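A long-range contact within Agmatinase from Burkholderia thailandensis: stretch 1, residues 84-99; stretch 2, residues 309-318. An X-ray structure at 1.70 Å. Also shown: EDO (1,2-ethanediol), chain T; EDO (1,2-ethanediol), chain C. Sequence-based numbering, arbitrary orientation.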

ATOM      1  N   ASN B  84      23.165   2.040  21.615  1.00 19.28           N
ATOM      2  CA  ASN B  84      23.584   3.419  21.857  1.00 18.73           C
ATOM      3  C   ASN B  84      23.418   4.167  20.536  1.00 17.83           C
ATOM      4  O   ASN B  84      23.824   3.638  19.489  1.00 17.83           O
ATOM      5  N   PRO B  85      22.829   5.377  20.575  1.00 16.75           N
ATOM      6  CA  PRO B  85      22.725   6.182  19.352  1.00 16.59           C
ATOM      7  C   PRO B  85      24.080   6.418  18.689  1.00 16.87           C
ATOM      8  O   PRO B  85      25.108   6.539  19.386  1.00 17.71           O
ATOM      9  N   TYR B  86      24.075   6.435  17.352  1.00 16.35           N
ATOM     10  CA  TYR B  86      25.265   6.631  16.557  1.00 16.90           C
ATOM     11  C   TYR B  86      25.321   8.075  16.035  1.00 16.67           C
ATOM     12  O   TYR B  86      24.288   8.602  15.642  1.00 16.45           O
ATOM     13  N   PRO B  87      26.517   8.720  16.003  1.00 17.34           N
ATOM     14  CA  PRO B  87      27.858   8.264  16.335  1.00 18.19           C
ATOM     15  C   PRO B  87      28.188   8.509  17.806  1.00 18.68           C
ATOM     16  O   PRO B  87      29.310   8.238  18.223  1.00 19.78           O
ATOM     17  N   TRP B  88      27.200   9.018  18.557  1.00 18.47           N
ATOM     18  CA  TRP B  88      27.343   9.375  19.985  1.00 18.99           C
ATOM     19  C   TRP B  88      28.034   8.337  20.832  1.00 19.71           C
ATOM     20  O   TRP B  88      29.001   8.635  21.572  1.00 20.63           O
ATOM     21  N   GLY B  89      27.521   7.111  20.794  1.00 19.46           N
ATOM     22  CA  GLY B  89      28.220   5.991  21.425  1.00 20.49           C
ATOM     23  C   GLY B  89      28.062   5.930  22.936  1.00 21.08           C
ATOM     24  O   GLY B  89      28.870   5.298  23.619  1.00 22.65           O
ATOM     25  N   PHE B  90      27.044   6.608  23.454  1.00 20.24           N
ATOM     26  CA  PHE B  90      26.673   6.463  24.858  1.00 20.82           C
ATOM     27  C   PHE B  90      25.203   6.095  24.919  1.00 20.14           C
ATOM     28  O   PHE B  90      24.465   6.338  23.965  1.00 18.91           O
ATOM     29  N   ASP B  91      24.770   5.502  26.032  1.00 20.44           N
ATOM     30  CA  ASP B  91      23.340   5.350  26.268  1.00 20.03           C
ATOM     31  C   ASP B  91      22.914   6.637  26.961  1.00 19.74           C
ATOM     32  O   ASP B  91      23.318   6.881  28.100  1.00 20.29           O
ATOM     33  N   PRO B  92      22.116   7.478  26.283  1.00 18.69           N
ATOM     34  CA  PRO B  92      21.868   8.762  26.915  1.00 18.88           C
ATOM     35  C   PRO B  92      21.074   8.640  28.209  1.00 18.95           C
ATOM     36  O   PRO B  92      21.133   9.550  29.029  1.00 19.57           O
ATOM     37  N   PHE B  93      20.359   7.524  28.400  1.00 18.85           N
ATOM     38  CA  PHE B  93      19.408   7.439  29.514  1.00 18.54           C
ATOM     39  C   PHE B  93      20.092   7.038  30.801  1.00 19.55           C
ATOM     40  O   PHE B  93      19.474   7.042  31.856  1.00 19.80           O
ATOM     41  N   ASP B  94      21.389   6.753  30.714  1.00 20.41           N
ATOM     42  CA  ASP B  94      22.174   6.498  31.927  1.00 21.62           C
ATOM     43  C   ASP B  94      22.343   7.752  32.759  1.00 21.60           C
ATOM     44  O   ASP B  94      22.491   7.665  33.983  1.00 22.08           O
ATOM     45  N   ASP B  95      22.333   8.925  32.123  1.00 20.42           N
ATOM     46  CA  ASP B  95      22.451  10.150  32.897  1.00 20.80           C
ATOM     47  C   ASP B  95      21.591  11.311  32.445  1.00 19.22           C
ATOM     48  O   ASP B  95      21.724  12.404  32.983  1.00 19.27           O
ATOM     49  N   LEU B  96      20.695  11.059  31.480  1.00 17.58           N
ATOM     50  CA  LEU B  96      19.656  12.012  31.117  1.00 16.34           C
ATOM     51  C   LEU B  96      18.304  11.353  31.379  1.00 15.50           C
ATOM     52  O   LEU B  96      18.006  10.291  30.821  1.00 15.06           O
ATOM     53  N   ALA B  97      17.499  12.016  32.206  1.00 15.03           N
ATOM     54  CA  ALA B  97      16.204  11.497  32.669  1.00 14.51           C
ATOM     55  C   ALA B  97      15.125  11.987  31.694  1.00 13.60           C
ATOM     56  O   ALA B  97      14.791  13.164  31.659  1.00 13.48           O
ATOM     57  N   VAL B  98      14.632  11.051  30.891  1.00 13.03           N
ATOM     58  CA  VAL B  98      13.662  11.328  29.819  1.00 12.44           C
ATOM     59  C   VAL B  98      12.446  10.457  30.040  1.00 12.34           C
ATOM     60  O   VAL B  98      12.596   9.243  30.233  1.00 12.82           O
ATOM     61  N   ILE B  99      11.252  11.056  30.005  1.00 12.25           N
ATOM     62  CA  ILE B  99      10.012  10.294  30.132  1.00 12.10           C
ATOM     63  C   ILE B  99       9.118  10.551  28.922  1.00 11.67           C
ATOM     64  O   ILE B  99       9.328  11.525  28.166  1.00 11.51           O
ATOM     65  N   ALA B 309      14.485  13.204  16.681  1.00 10.58           N
ATOM     66  CA  ALA B 309      14.127  13.326  18.098  1.00 10.85           C
ATOM     67  C   ALA B 309      15.226  12.701  18.954  1.00 11.76           C
ATOM     68  O   ALA B 309      15.597  13.256  19.995  1.00 11.77           O
ATOM     69  N   CYS B 310      15.785  11.589  18.486  1.00 12.10           N
ATOM     70  CA  CYS B 310      16.819  10.894  19.244  1.00 12.38           C
ATOM     71  C   CYS B 310      18.070  11.783  19.323  1.00 12.69           C
ATOM     72  O   CYS B 310      18.654  11.976  20.402  1.00 12.98           O
ATOM     73  N   ASP B 311      18.439  12.366  18.199  1.00 12.59           N
ATOM     74  CA  ASP B 311      19.590  13.273  18.198  1.00 13.21           C
ATOM     75  C   ASP B 311      19.394  14.513  19.058  1.00 13.41           C
ATOM     76  O   ASP B 311      20.351  14.960  19.694  1.00 14.03           O
ATOM     77  N   LEU B 312      18.171  15.047  19.107  1.00 12.50           N
ATOM     78  CA  LEU B 312      17.852  16.140  20.035  1.00 12.44           C
ATOM     79  C   LEU B 312      18.077  15.719  21.497  1.00 12.65           C
ATOM     80  O   LEU B 312      18.684  16.472  22.279  1.00 13.05           O
ATOM     81  N   LEU B 313      17.604  14.525  21.873  1.00 12.37           N
ATOM     82  CA  LEU B 313      17.904  14.002  23.223  1.00 12.77           C
ATOM     83  C   LEU B 313      19.414  13.934  23.485  1.00 13.82           C
ATOM     84  O   LEU B 313      19.865  14.265  24.567  1.00 14.32           O
ATOM     85  N   CYS B 314      20.171  13.484  22.498  1.00 13.74           N
ATOM     86  CA  CYS B 314      21.600  13.314  22.690  1.00 14.95           C
ATOM     87  C   CYS B 314      22.282  14.659  22.872  1.00 15.32           C
ATOM     88  O   CYS B 314      23.215  14.762  23.666  1.00 16.05           O
ATOM     89  N   LEU B 315      21.806  15.681  22.154  1.00 14.94           N
ATOM     90  CA  LEU B 315      22.320  17.047  22.327  1.00 15.51           C
ATOM     91  C   LEU B 315      22.110  17.495  23.768  1.00 16.03           C
ATOM     92  O   LEU B 315      23.038  18.024  24.393  1.00 17.22           O
ATOM     93  N   TRP B 316      20.909  17.256  24.300  1.00 15.22           N
ATOM     94  CA  TRP B 316      20.671  17.571  25.711  1.00 16.04           C
ATOM     95  C   TRP B 316      21.515  16.772  26.687  1.00 16.62           C
ATOM     96  O   TRP B 316      21.950  17.323  27.708  1.00 17.21           O
ATOM     97  N   ARG B 317      21.744  15.482  26.399  1.00 16.73           N
ATOM     98  CA  ARG B 317      22.603  14.642  27.265  1.00 17.72           C
ATOM     99  C   ARG B 317      23.981  15.286  27.314  1.00 18.69           C
ATOM    100  O   ARG B 317      24.571  15.410  28.388  1.00 19.68           O
ATOM    101  N   GLN B 318      24.483  15.707  26.157  1.00 18.37           N
ATOM    102  CA  GLN B 318      25.821  16.308  26.099  1.00 19.28           C
ATOM    103  C   GLN B 318      25.924  17.622  26.857  1.00 19.63           C
ATOM    104  O   GLN B 318      26.944  17.861  27.537  1.00 20.69           O
TER

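Arg 317 is held between a carboxylate and an aromatic face: the edge of its guanidinium meets Asp 95, while its flat side lies over Phe 90. Arg 317 NE donates to Asp 95 OD1 at 2.8 Å and Arg 317 NH2 to Asp 95 OD2 at 3.0 Å, a two-pronged salt bridge that fixes the plane of the group. Arg 317 CZ then sits 4.2 Å from the centroid of the Phe 90 ring, 16° off its normal, a cation-pi contact, and Arg 317 CD makes a CH-pi contact with the same ring. The arginine points toward the loop with chi1 t and chi2 m; Phe 90 (chi1 p) points toward the helix, and Asp 95 starts sideways but its p rotamer brings the carboxylate in. Within the helix, Arg 317 NH1 also donates to Gln 318 OE1 at 2.8 Å.

One turn back, Cys 314 (m) points toward the loop and packs on Trp 88 (m): its CB lies 3.5 Å from the centroid of the five-membered ring, over the face, with SG close by at 3.8 Å from that centroid. The indole edge is anchored separately, Trp 88 NE1 donating to Asp 311 OD1 at 2.8 Å. Water 1 donates to Asp 311 OD1 (2.7 Å) and to Tyr 86 O (2.9 Å), bridging helix to loop. Pro 85 CG approaches Cys 310 SG at 3.5 Å.

Around Leu 96, Val 98 and Phe 93 the side-chain contacts are apolar. Leu 96 (t, p) points toward the helix and lays CD2 3.4 Å from Leu 313 O, while Leu 313 (m, t) meets Val 98, CD2 to CG1 at 4.1 Å, and the edge of the Phe 93 ring.

Both ethanediols hydrogen-bond to the loop: EDO (chain T) donates from O1 to Asn 84 OD1 (2.8 Å) and from O2 to Asp 91 OD2 (2.9 Å), and EDO (chain C) O2 accepts from Asn 84 N (3.0 Å).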

ATOM      1  CB  ASN B  84      25.048   3.506  22.281  1.00 19.74           C
ATOM      2  CG  ASN B  84      25.318   2.874  23.638  1.00 20.70           C
ATOM      3  OD1 ASN B  84      24.410   2.393  24.320  1.00 20.91           O
ATOM      4  ND2 ASN B  84      26.583   2.874  24.034  1.00 21.10           N
ATOM      5  CB  PRO B  85      22.103   7.494  19.865  1.00 16.21           C
ATOM      6  CG  PRO B  85      21.202   7.011  20.974  1.00 16.05           C
ATOM      7  CD  PRO B  85      22.109   6.022  21.694  1.00 16.65           C
ATOM      8  CB  TYR B  86      25.260   5.656  15.378  1.00 16.83           C
ATOM      9  CG  TYR B  86      26.594   5.583  14.697  1.00 17.43           C
ATOM     10  CD1 TYR B  86      27.597   4.759  15.204  1.00 18.06           C
ATOM     11  CD2 TYR B  86      26.869   6.365  13.572  1.00 17.44           C
ATOM     12  CE1 TYR B  86      28.843   4.693  14.604  1.00 19.09           C
ATOM     13  CE2 TYR B  86      28.108   6.314  12.960  1.00 18.38           C
ATOM     14  CZ  TYR B  86      29.085   5.475  13.488  1.00 19.02           C
ATOM     15  OH  TYR B  86      30.305   5.398  12.925  1.00 20.06           O
ATOM     16  CB  PRO B  87      28.749   9.162  15.461  1.00 18.73           C
ATOM     17  CG  PRO B  87      27.998  10.458  15.400  1.00 18.13           C
ATOM     18  CD  PRO B  87      26.536  10.096  15.446  1.00 17.36           C
ATOM     19  CB  TRP B  88      25.951   9.643  20.560  1.00 18.17           C
ATOM     20  CG  TRP B  88      25.187  10.688  19.775  1.00 17.93           C
ATOM     21  CD1 TRP B  88      24.133  10.494  18.864  1.00 17.19           C
ATOM     22  CD2 TRP B  88      25.413  12.138  19.813  1.00 18.20           C
ATOM     23  NE1 TRP B  88      23.702  11.706  18.354  1.00 17.29           N
ATOM     24  CE2 TRP B  88      24.434  12.738  18.895  1.00 17.94           C
ATOM     25  CE3 TRP B  88      26.303  12.966  20.490  1.00 19.34           C
ATOM     26  CZ2 TRP B  88      24.369  14.117  18.691  1.00 18.42           C
ATOM     27  CZ3 TRP B  88      26.224  14.353  20.281  1.00 19.39           C
ATOM     28  CH2 TRP B  88      25.290  14.909  19.399  1.00 19.04           C
ATOM     29  CB  PHE B  90      26.981   7.754  25.653  1.00 21.00           C
ATOM     30  CG  PHE B  90      26.432   9.018  25.029  1.00 20.57           C
ATOM     31  CD1 PHE B  90      25.063   9.275  25.008  1.00 19.58           C
ATOM     32  CD2 PHE B  90      27.297   9.962  24.466  1.00 20.96           C
ATOM     33  CE1 PHE B  90      24.563  10.430  24.425  1.00 19.31           C
ATOM     34  CE2 PHE B  90      26.802  11.122  23.889  1.00 20.34           C
ATOM     35  CZ  PHE B  90      25.440  11.361  23.873  1.00 19.83           C
ATOM     36  CB  ASP B  91      23.038   4.137  27.152  1.00 20.67           C
ATOM     37  CG  ASP B  91      21.547   4.007  27.467  1.00 20.83           C
ATOM     38  OD1 ASP B  91      20.789   4.968  27.242  1.00 20.41           O
ATOM     39  OD2 ASP B  91      21.139   2.918  27.896  1.00 22.00           O
ATOM     40  CB  PRO B  92      21.069   9.539  25.852  1.00 18.13           C
ATOM     41  CG  PRO B  92      20.443   8.490  24.998  1.00 17.56           C
ATOM     42  CD  PRO B  92      21.405   7.336  24.991  1.00 17.88           C
ATOM     43  CB  PHE B  93      18.220   6.538  29.156  1.00 17.57           C
ATOM     44  CG  PHE B  93      17.609   6.906  27.842  1.00 16.72           C
ATOM     45  CD1 PHE B  93      17.152   8.207  27.631  1.00 16.39           C
ATOM     46  CD2 PHE B  93      17.532   5.986  26.807  1.00 16.36           C
ATOM     47  CE1 PHE B  93      16.611   8.584  26.407  1.00 15.99           C
ATOM     48  CE2 PHE B  93      16.960   6.350  25.581  1.00 16.07           C
ATOM     49  CZ  PHE B  93      16.532   7.648  25.379  1.00 15.57           C
ATOM     50  CB  ASP B  94      23.511   5.847  31.590  1.00 23.23           C
ATOM     51  CG  ASP B  94      23.363   4.377  31.276  1.00 24.88           C
ATOM     52  OD1 ASP B  94      22.358   3.764  31.724  1.00 26.08           O
ATOM     53  OD2 ASP B  94      24.230   3.831  30.565  1.00 25.65           O
ATOM     54  CB  ASP B  95      23.920  10.566  33.093  1.00 23.26           C
ATOM     55  CG  ASP B  95      24.679  10.657  31.803  1.00 24.67           C
ATOM     56  OD1 ASP B  95      24.075  10.969  30.754  1.00 24.90           O
ATOM     57  OD2 ASP B  95      25.904  10.413  31.838  1.00 27.45           O
ATOM     58  CB  LEU B  96      19.727  12.400  29.622  1.00 15.82           C
ATOM     59  CG  LEU B  96      18.773  13.505  29.126  1.00 15.39           C
ATOM     60  CD1 LEU B  96      19.200  14.899  29.554  1.00 15.80           C
ATOM     61  CD2 LEU B  96      18.636  13.465  27.594  1.00 14.87           C
ATOM     62  CB  ALA B  97      15.935  11.984  34.091  1.00 15.00           C
ATOM     63  CB  VAL B  98      14.260  11.008  28.437  1.00 11.98           C
ATOM     64  CG1 VAL B  98      13.280  11.382  27.307  1.00 11.24           C
ATOM     65  CG2 VAL B  98      15.576  11.734  28.233  1.00 12.40           C
ATOM     66  CB  ILE B  99       9.239  10.640  31.419  1.00 12.84           C
ATOM     67  CG1 ILE B  99       8.732  12.114  31.343  1.00 13.09           C
ATOM     68  CG2 ILE B  99      10.140  10.352  32.622  1.00 13.28           C
ATOM     69  CD1 ILE B  99       7.684  12.552  32.365  1.00 14.21           C
ATOM     70  CB  ALA B 309      12.775  12.646  18.364  1.00 10.79           C
ATOM     71  CB  CYS B 310      17.142   9.536  18.597  1.00 12.49           C
ATOM     72  SG  CYS B 310      18.588   8.700  19.321  1.00 13.94           S
ATOM     73  CB  ASP B 311      20.007  13.597  16.762  1.00 13.75           C
ATOM     74  CG  ASP B 311      20.698  12.401  16.089  1.00 14.49           C
ATOM     75  OD1 ASP B 311      21.382  11.630  16.795  1.00 15.67           O
ATOM     76  OD2 ASP B 311      20.572  12.232  14.853  1.00 14.68           O
ATOM     77  CB  LEU B 312      16.413  16.668  19.808  1.00 11.80           C
ATOM     78  CG  LEU B 312      16.243  17.373  18.445  1.00 11.80           C
ATOM     79  CD1 LEU B 312      14.773  17.522  18.104  1.00 11.33           C
ATOM     80  CD2 LEU B 312      16.935  18.742  18.468  1.00 11.97           C
ATOM     81  CB  LEU B 313      17.292  12.618  23.475  1.00 12.55           C
ATOM     82  CG  LEU B 313      15.755  12.649  23.412  1.00 11.89           C
ATOM     83  CD1 LEU B 313      15.180  11.251  23.607  1.00 12.24           C
ATOM     84  CD2 LEU B 313      15.225  13.568  24.493  1.00 12.15           C
ATOM     85  CB  CYS B 314      22.188  12.506  21.523  1.00 15.18           C
ATOM     86  SG  CYS B 314      21.715  10.763  21.555  1.00 15.87           S
ATOM     87  CB  LEU B 315      21.675  18.037  21.375  1.00 14.98           C
ATOM     88  CG  LEU B 315      22.077  17.888  19.893  1.00 15.04           C
ATOM     89  CD1 LEU B 315      21.180  18.767  19.033  1.00 14.89           C
ATOM     90  CD2 LEU B 315      23.534  18.281  19.709  1.00 16.03           C
ATOM     91  CB  TRP B 316      19.183  17.489  26.048  1.00 15.63           C
ATOM     92  CG  TRP B 316      18.387  18.686  25.575  1.00 15.27           C
ATOM     93  CD1 TRP B 316      18.674  20.048  25.747  1.00 15.86           C
ATOM     94  CD2 TRP B 316      17.097  18.658  24.857  1.00 14.75           C
ATOM     95  NE1 TRP B 316      17.688  20.836  25.182  1.00 15.40           N
ATOM     96  CE2 TRP B 316      16.709  20.068  24.642  1.00 14.86           C
ATOM     97  CE3 TRP B 316      16.266  17.648  24.387  1.00 14.29           C
ATOM     98  CZ2 TRP B 316      15.532  20.421  23.969  1.00 14.31           C
ATOM     99  CZ3 TRP B 316      15.081  18.016  23.712  1.00 13.90           C
ATOM    100  CH2 TRP B 316      14.714  19.374  23.543  1.00 13.65           C
ATOM    101  CB  ARG B 317      22.699  13.193  26.751  1.00 18.09           C
ATOM    102  CG  ARG B 317      23.413  12.217  27.688  1.00 19.34           C
ATOM    103  CD  ARG B 317      24.919  12.239  27.442  1.00 20.43           C
ATOM    104  NE  ARG B 317      25.655  11.479  28.441  1.00 22.28           N
ATOM    105  CZ  ARG B 317      26.972  11.276  28.411  1.00 23.22           C
ATOM    106  NH1 ARG B 317      27.708  11.774  27.432  1.00 22.90           N
ATOM    107  NH2 ARG B 317      27.558  10.589  29.376  1.00 25.23           N
ATOM    108  CB  GLN B 318      26.291  16.491  24.650  1.00 19.62           C
ATOM    109  CG  GLN B 318      26.597  15.188  23.922  1.00 20.34           C
ATOM    110  CD  GLN B 318      27.778  14.413  24.506  1.00 21.79           C
ATOM    111  OE1 GLN B 318      27.715  13.911  25.636  1.00 22.49           O
ATOM    112  NE2 GLN B 318      28.860  14.295  23.730  1.00 22.45           N
TER
HETATM  113  C1  EDO T 405      21.488   0.877  24.279  1.00 28.22           C
HETATM  114  O1  EDO T 405      21.598   2.296  24.491  1.00 26.47           O
HETATM  115  C2  EDO T 405      20.463   0.271  25.218  1.00 30.31           C
HETATM  116  O2  EDO T 405      21.058   0.325  26.524  1.00 34.84           O
HETATM  117  C1  EDO C 404      26.686  -1.117  22.973  1.00 33.93           C
HETATM  118  O1  EDO C 404      27.557  -1.826  22.061  1.00 33.34           O
HETATM  119  C2  EDO C 404      25.299  -0.852  22.363  1.00 34.23           C
HETATM  120  O2  EDO C 404      25.394   0.046  21.239  1.00 30.32           O
HETATM  121  O   HOH W   1      21.592   8.987  16.531  1.00 15.97           O
HETATM  122  O   HOH W   2      23.973  13.844  30.843  1.00 32.07           O